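Local coordinates for toll-like receptor 13 (Mus musculus, PDB 4Z0C), which recognises bacterial 23S rRNA as an innate immune receptor and signals through MYD88 and TRAF6 to NF-kappa-B, here represented by its leucine-rich-repeat ectodomain, at residues L474-S485 with K497-I508. Numbering follows the deposited sequence.
With nucleotides of chain C.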
loop_
_atom_site.group_PDB
_atom_site.type_symbol
_atom_site.label_atom_id
_atom_site.label_comp_id
_atom_site.label_asym_id
_atom_site.label_seq_id
_atom_site.Cartn_x
_atom_site.Cartn_y
_atom_site.Cartn_z
ATOM N N LEU A 474 -27.899 -4.828 3.499
ATOM C CA LEU A 474 -26.630 -4.726 2.794
ATOM C C LEU A 474 -26.168 -6.115 2.371
ATOM O O LEU A 474 -26.152 -7.059 3.179
ATOM C CB LEU A 474 -25.558 -4.015 3.616
ATOM C CG LEU A 474 -24.439 -3.481 2.718
ATOM C CD1 LEU A 474 -24.942 -2.302 1.883
ATOM C CD2 LEU A 474 -23.226 -3.089 3.535
ATOM N N ARG A 475 -25.799 -6.230 1.099
ATOM C CA ARG A 475 -25.393 -7.505 0.540
ATOM C C ARG A 475 -23.893 -7.502 0.294
ATOM O O ARG A 475 -23.220 -8.540 0.397
ATOM C CB ARG A 475 -26.161 -7.776 -0.756
ATOM C CG ARG A 475 -27.664 -7.890 -0.543
ATOM C CD ARG A 475 -27.979 -9.086 0.355
ATOM N NE ARG A 475 -29.413 -9.306 0.543
ATOM C CZ ARG A 475 -29.932 -10.321 1.233
ATOM N NH1 ARG A 475 -29.136 -11.215 1.809
ATOM N NH2 ARG A 475 -31.247 -10.439 1.353
ATOM N N SER A 476 -23.363 -6.332 -0.027
ATOM C CA SER A 476 -21.960 -6.239 -0.367
ATOM C C SER A 476 -21.265 -5.051 0.349
ATOM O O SER A 476 -21.777 -3.938 0.391
ATOM C CB SER A 476 -21.820 -6.130 -1.884
ATOM O OG SER A 476 -20.456 -6.119 -2.260
ATOM N N LEU A 477 -20.110 -5.303 0.951
ATOM C CA LEU A 477 -19.384 -4.237 1.640
ATOM C C LEU A 477 -17.918 -4.281 1.242
ATOM O O LEU A 477 -17.218 -5.260 1.525
ATOM C CB LEU A 477 -19.549 -4.363 3.162
ATOM C CG LEU A 477 -18.806 -3.410 4.109
ATOM C CD1 LEU A 477 -19.099 -1.899 3.896
ATOM C CD2 LEU A 477 -19.117 -3.802 5.551
ATOM N N ASP A 478 -17.471 -3.219 0.580
ATOM C CA ASP A 478 -16.102 -3.117 0.097
ATOM C C ASP A 478 -15.287 -2.158 0.982
ATOM O O ASP A 478 -15.530 -0.944 0.989
ATOM C CB ASP A 478 -16.095 -2.616 -1.342
ATOM C CG ASP A 478 -14.697 -2.601 -1.956
ATOM O OD1 ASP A 478 -13.711 -2.737 -1.204
ATOM O OD2 ASP A 478 -14.573 -2.437 -3.191
ATOM N N LEU A 479 -14.322 -2.710 1.724
ATOM C CA LEU A 479 -13.446 -1.924 2.601
ATOM C C LEU A 479 -11.981 -2.078 2.224
ATOM O O LEU A 479 -11.108 -1.861 3.047
ATOM C CB LEU A 479 -13.640 -2.329 4.067
ATOM C CG LEU A 479 -14.916 -1.806 4.719
ATOM C CD1 LEU A 479 -15.231 -2.520 6.020
ATOM C CD2 LEU A 479 -14.782 -0.314 4.958
ATOM N N MET A 480 -11.716 -2.471 0.983
ATOM C CA MET A 480 -10.345 -2.689 0.518
ATOM C C MET A 480 -9.503 -1.420 0.507
ATOM O O MET A 480 -10.024 -0.305 0.362
ATOM C CB MET A 480 -10.359 -3.298 -0.887
ATOM C CG MET A 480 -11.182 -4.602 -0.986
ATOM S SD MET A 480 -10.254 -6.111 -1.344
ATOM C CE MET A 480 -9.501 -5.770 -2.933
ATOM N N TYR A 481 -8.196 -1.594 0.663
ATOM C CA TYR A 481 -7.259 -0.470 0.589
ATOM C C TYR A 481 -7.554 0.646 1.585
ATOM O O TYR A 481 -7.690 1.797 1.221
ATOM C CB TYR A 481 -7.170 0.072 -0.827
ATOM C CG TYR A 481 -6.514 -0.903 -1.753
ATOM C CD1 TYR A 481 -5.136 -0.956 -1.864
ATOM C CD2 TYR A 481 -7.270 -1.809 -2.486
ATOM C CE1 TYR A 481 -4.522 -1.870 -2.704
ATOM C CE2 TYR A 481 -6.663 -2.735 -3.328
ATOM C CZ TYR A 481 -5.293 -2.748 -3.438
ATOM O OH TYR A 481 -4.680 -3.659 -4.271
ATOM N N ASN A 482 -7.648 0.274 2.851
ATOM C CA ASN A 482 -7.665 1.232 3.932
ATOM C C ASN A 482 -6.556 0.917 4.904
ATOM O O ASN A 482 -5.552 0.325 4.513
ATOM C CB ASN A 482 -9.027 1.270 4.612
ATOM C CG ASN A 482 -10.053 2.029 3.795
ATOM O OD1 ASN A 482 -10.036 3.261 3.764
ATOM N ND2 ASN A 482 -10.938 1.303 3.125
ATOM N N SER A 483 -6.720 1.337 6.158
ATOM C CA SER A 483 -5.702 1.114 7.184
ATOM C C SER A 483 -6.303 0.475 8.425
ATOM O O SER A 483 -5.828 0.692 9.547
ATOM C CB SER A 483 -5.016 2.437 7.567
ATOM O OG SER A 483 -4.213 2.923 6.503
ATOM N N LEU A 484 -7.341 -0.326 8.221
ATOM C CA LEU A 484 -8.011 -0.999 9.329
ATOM C C LEU A 484 -7.066 -2.050 9.896
ATOM O O LEU A 484 -6.325 -2.675 9.139
ATOM C CB LEU A 484 -9.312 -1.638 8.839
ATOM C CG LEU A 484 -10.196 -0.631 8.093
ATOM C CD1 LEU A 484 -11.263 -1.333 7.289
ATOM C CD2 LEU A 484 -10.823 0.410 9.050
ATOM N N SER A 485 -7.087 -2.225 11.221
ATOM C CA SER A 485 -6.223 -3.192 11.904
ATOM C C SER A 485 -6.977 -4.102 12.889
ATOM O O SER A 485 -6.832 -5.308 12.831
ATOM C CB SER A 485 -5.041 -2.499 12.582
ATOM O OG SER A 485 -5.472 -1.368 13.309
ATOM N N LYS A 497 -27.441 -9.983 6.902
ATOM C CA LYS A 497 -27.784 -10.397 5.561
ATOM C C LYS A 497 -26.628 -10.184 4.590
ATOM O O LYS A 497 -26.768 -10.431 3.387
ATOM C CB LYS A 497 -29.019 -9.645 5.082
ATOM C CG LYS A 497 -30.337 -10.158 5.644
ATOM C CD LYS A 497 -31.511 -9.339 5.091
ATOM C CE LYS A 497 -32.858 -9.867 5.576
ATOM N NZ LYS A 497 -33.129 -9.508 7.009
ATOM N N LEU A 498 -25.502 -9.696 5.102
ATOM C CA LEU A 498 -24.317 -9.449 4.266
ATOM C C LEU A 498 -23.798 -10.719 3.578
ATOM O O LEU A 498 -23.637 -11.768 4.226
ATOM C CB LEU A 498 -23.193 -8.824 5.090
ATOM C CG LEU A 498 -22.082 -8.207 4.237
ATOM C CD1 LEU A 498 -22.571 -6.939 3.532
ATOM C CD2 LEU A 498 -20.847 -7.913 5.055
ATOM N N LEU A 499 -23.540 -10.627 2.272
ATOM C CA LEU A 499 -23.071 -11.783 1.490
ATOM C C LEU A 499 -21.585 -11.726 1.189
ATOM O O LEU A 499 -20.911 -12.751 1.137
ATOM C CB LEU A 499 -23.822 -11.883 0.164
ATOM C CG LEU A 499 -25.306 -12.212 0.294
ATOM C CD1 LEU A 499 -25.969 -12.342 -1.084
ATOM C CD2 LEU A 499 -25.494 -13.467 1.123
ATOM N N ILE A 500 -21.091 -10.517 0.957
ATOM C CA ILE A 500 -19.727 -10.305 0.500
ATOM C C ILE A 500 -19.081 -9.244 1.362
ATOM O O ILE A 500 -19.633 -8.157 1.526
ATOM C CB ILE A 500 -19.698 -9.800 -0.954
ATOM C CG1 ILE A 500 -20.359 -10.810 -1.893
ATOM C CG2 ILE A 500 -18.279 -9.528 -1.391
ATOM C CD1 ILE A 500 -20.567 -10.262 -3.319
ATOM N N LEU A 501 -17.928 -9.566 1.931
ATOM C CA LEU A 501 -17.159 -8.615 2.720
ATOM C C LEU A 501 -15.706 -8.603 2.253
ATOM O O LEU A 501 -15.022 -9.617 2.293
ATOM C CB LEU A 501 -17.257 -8.937 4.208
ATOM C CG LEU A 501 -16.380 -8.105 5.151
ATOM C CD1 LEU A 501 -16.771 -6.632 5.119
ATOM C CD2 LEU A 501 -16.455 -8.650 6.591
ATOM N N LYS A 502 -15.247 -7.439 1.807
ATOM C CA LYS A 502 -13.920 -7.300 1.223
ATOM C C LYS A 502 -13.000 -6.433 2.086
ATOM O O LYS A 502 -13.201 -5.233 2.204
ATOM C CB LYS A 502 -14.049 -6.688 -0.157
ATOM C CG LYS A 502 -14.957 -7.497 -1.102
ATOM C CD LYS A 502 -15.006 -6.863 -2.457
ATOM C CE LYS A 502 -15.819 -7.708 -3.413
ATOM N NZ LYS A 502 -15.816 -7.134 -4.789
ATOM N N LEU A 503 -11.982 -7.049 2.670
ATOM C CA LEU A 503 -11.126 -6.366 3.631
ATOM C C LEU A 503 -9.661 -6.487 3.248
ATOM O O LEU A 503 -8.782 -6.338 4.084
ATOM C CB LEU A 503 -11.338 -6.952 5.017
ATOM C CG LEU A 503 -12.609 -6.561 5.770
ATOM C CD1 LEU A 503 -12.733 -7.436 7.021
ATOM C CD2 LEU A 503 -12.602 -5.104 6.153
ATOM N N GLY A 504 -9.401 -6.807 1.993
ATOM C CA GLY A 504 -8.036 -7.008 1.548
ATOM C C GLY A 504 -7.255 -5.714 1.568
ATOM O O GLY A 504 -7.842 -4.649 1.565
ATOM N N PHE A 505 -5.930 -5.813 1.603
ATOM C CA PHE A 505 -5.050 -4.645 1.559
ATOM C C PHE A 505 -5.340 -3.606 2.631
ATOM O O PHE A 505 -5.358 -2.408 2.371
ATOM C CB PHE A 505 -5.033 -4.038 0.164
ATOM C CG PHE A 505 -4.735 -5.037 -0.906
ATOM C CD1 PHE A 505 -3.429 -5.313 -1.263
ATOM C CD2 PHE A 505 -5.761 -5.732 -1.528
ATOM C CE1 PHE A 505 -3.143 -6.257 -2.248
ATOM C CE2 PHE A 505 -5.490 -6.679 -2.512
ATOM C CZ PHE A 505 -4.174 -6.944 -2.867
ATOM N N ASN A 506 -5.575 -4.098 3.841
ATOM C CA ASN A 506 -5.549 -3.272 5.033
ATOM C C ASN A 506 -4.313 -3.574 5.900
ATOM O O ASN A 506 -3.242 -3.891 5.372
ATOM C CB ASN A 506 -6.846 -3.461 5.816
ATOM C CG ASN A 506 -7.970 -2.630 5.262
ATOM O OD1 ASN A 506 -8.118 -1.465 5.620
ATOM N ND2 ASN A 506 -8.758 -3.209 4.361
ATOM N N LYS A 507 -4.460 -3.463 7.219
ATOM C CA LYS A 507 -3.364 -3.740 8.155
ATOM C C LYS A 507 -3.825 -4.709 9.228
ATOM O O LYS A 507 -3.518 -4.531 10.406
ATOM C CB LYS A 507 -2.912 -2.443 8.837
ATOM C CG LYS A 507 -2.174 -1.486 7.919
ATOM C CD LYS A 507 -2.404 -0.049 8.299
ATOM C CE LYS A 507 -1.287 0.831 7.761
ATOM N NZ LYS A 507 -0.264 1.123 8.812
ATOM N N ILE A 508 -4.574 -5.724 8.819
ATOM C CA ILE A 508 -5.141 -6.675 9.754
ATOM C C ILE A 508 -4.099 -7.726 10.063
ATOM O O ILE A 508 -3.907 -8.676 9.307
ATOM C CB ILE A 508 -6.434 -7.297 9.215
ATOM C CG1 ILE A 508 -7.465 -6.190 8.983
ATOM C CG2 ILE A 508 -6.957 -8.330 10.193
ATOM C CD1 ILE A 508 -8.573 -6.565 8.078
ATOM P P G C 3 -3.781 -3.666 -8.549
ATOM O OP1 G C 3 -3.106 -2.689 -7.686
ATOM O OP2 G C 3 -3.003 -4.839 -9.012
ATOM O "O5'" G C 3 -5.078 -4.150 -7.760
ATOM C "C5'" G C 3 -4.991 -5.365 -7.007
ATOM C "C4'" G C 3 -6.279 -6.158 -6.985
ATOM O "O4'" G C 3 -7.262 -5.471 -6.174
ATOM C "C3'" G C 3 -6.946 -6.407 -8.341
ATOM O "O3'" G C 3 -7.666 -7.637 -8.283
ATOM C "C2'" G C 3 -7.966 -5.280 -8.408
ATOM O "O2'" G C 3 -9.057 -5.569 -9.245
ATOM C "C1'" G C 3 -8.408 -5.189 -6.945
ATOM N N9 G C 3 -8.902 -3.890 -6.509
ATOM C C8 G C 3 -8.241 -2.688 -6.558
ATOM N N7 G C 3 -8.941 -1.715 -6.048
ATOM C C5 G C 3 -10.123 -2.309 -5.625
ATOM C C6 G C 3 -11.268 -1.755 -4.993
ATOM O O6 G C 3 -11.506 -0.590 -4.679
ATOM N N1 G C 3 -12.229 -2.715 -4.734
ATOM C C2 G C 3 -12.113 -4.045 -5.054
ATOM N N2 G C 3 -13.166 -4.802 -4.722
ATOM N N3 G C 3 -11.059 -4.578 -5.647
ATOM C C4 G C 3 -10.109 -3.658 -5.899
HETATM O O HOH W 1 -27.027 -6.991 5.680
#
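Arg475 O accepts from both Leu499 N and Ile500 N where strand 476-478 runs parallel to strand 500-502, their short axes approaching to 4.9 Å, as equivalent rungs of two successive leucine-rich repeats on the concave side of the solenoid. Further backbone bonds pass both ways: Leu477 N gives to Ile500 O, Leu477 O accepts from Lys502 N, and Leu479 N reaches Lys502 O. Inward, equivalent leucines lie side by side in the repeat core, Leu477 CD2 meeting Leu501 CD1 at 3.7 Å and Leu479 CB meeting Leu503 CD2 at 3.6 Å.

Beyond the strands, Asn506 is a rung of the asparagine ladder. With CG anti to its carbonyl carbon (chi1 -82°), its amide lies between the turns: Asn506 ND2 gives a nearly straight bond to Leu479 O (3.0 Å, 173°) and another to Leu503 O, while Asn506 OD1 takes Leu484 N at 2.9 Å. Asn482 ND2 grips Leu479 O from the opposite face of the carbonyl plane and also bonds to Leu455 O of the preceding repeat, where Asn482 OD1 accepts from Leu460 N.

The Tyr481 and Phe505 rings form an offset stack, planes 4° apart, with Tyr481 OH over the centre of the Phe505 ring; His457 stacks on Tyr481 too.

On the concave face, Asp478 OD2 accepts from both N1 (2.8 Å) and N2 (3.1 Å) of G3 of chain C, while OD1 closes an Asx turn on Met480 N. Met480 CE packs against G3 of chain C at N3 (3.3 Å). The Asx turn fixes the carboxylate's rotation, and one oxygen accepting from both N1 and N2 suits guanine, consistent with base-specific reading of the RNA.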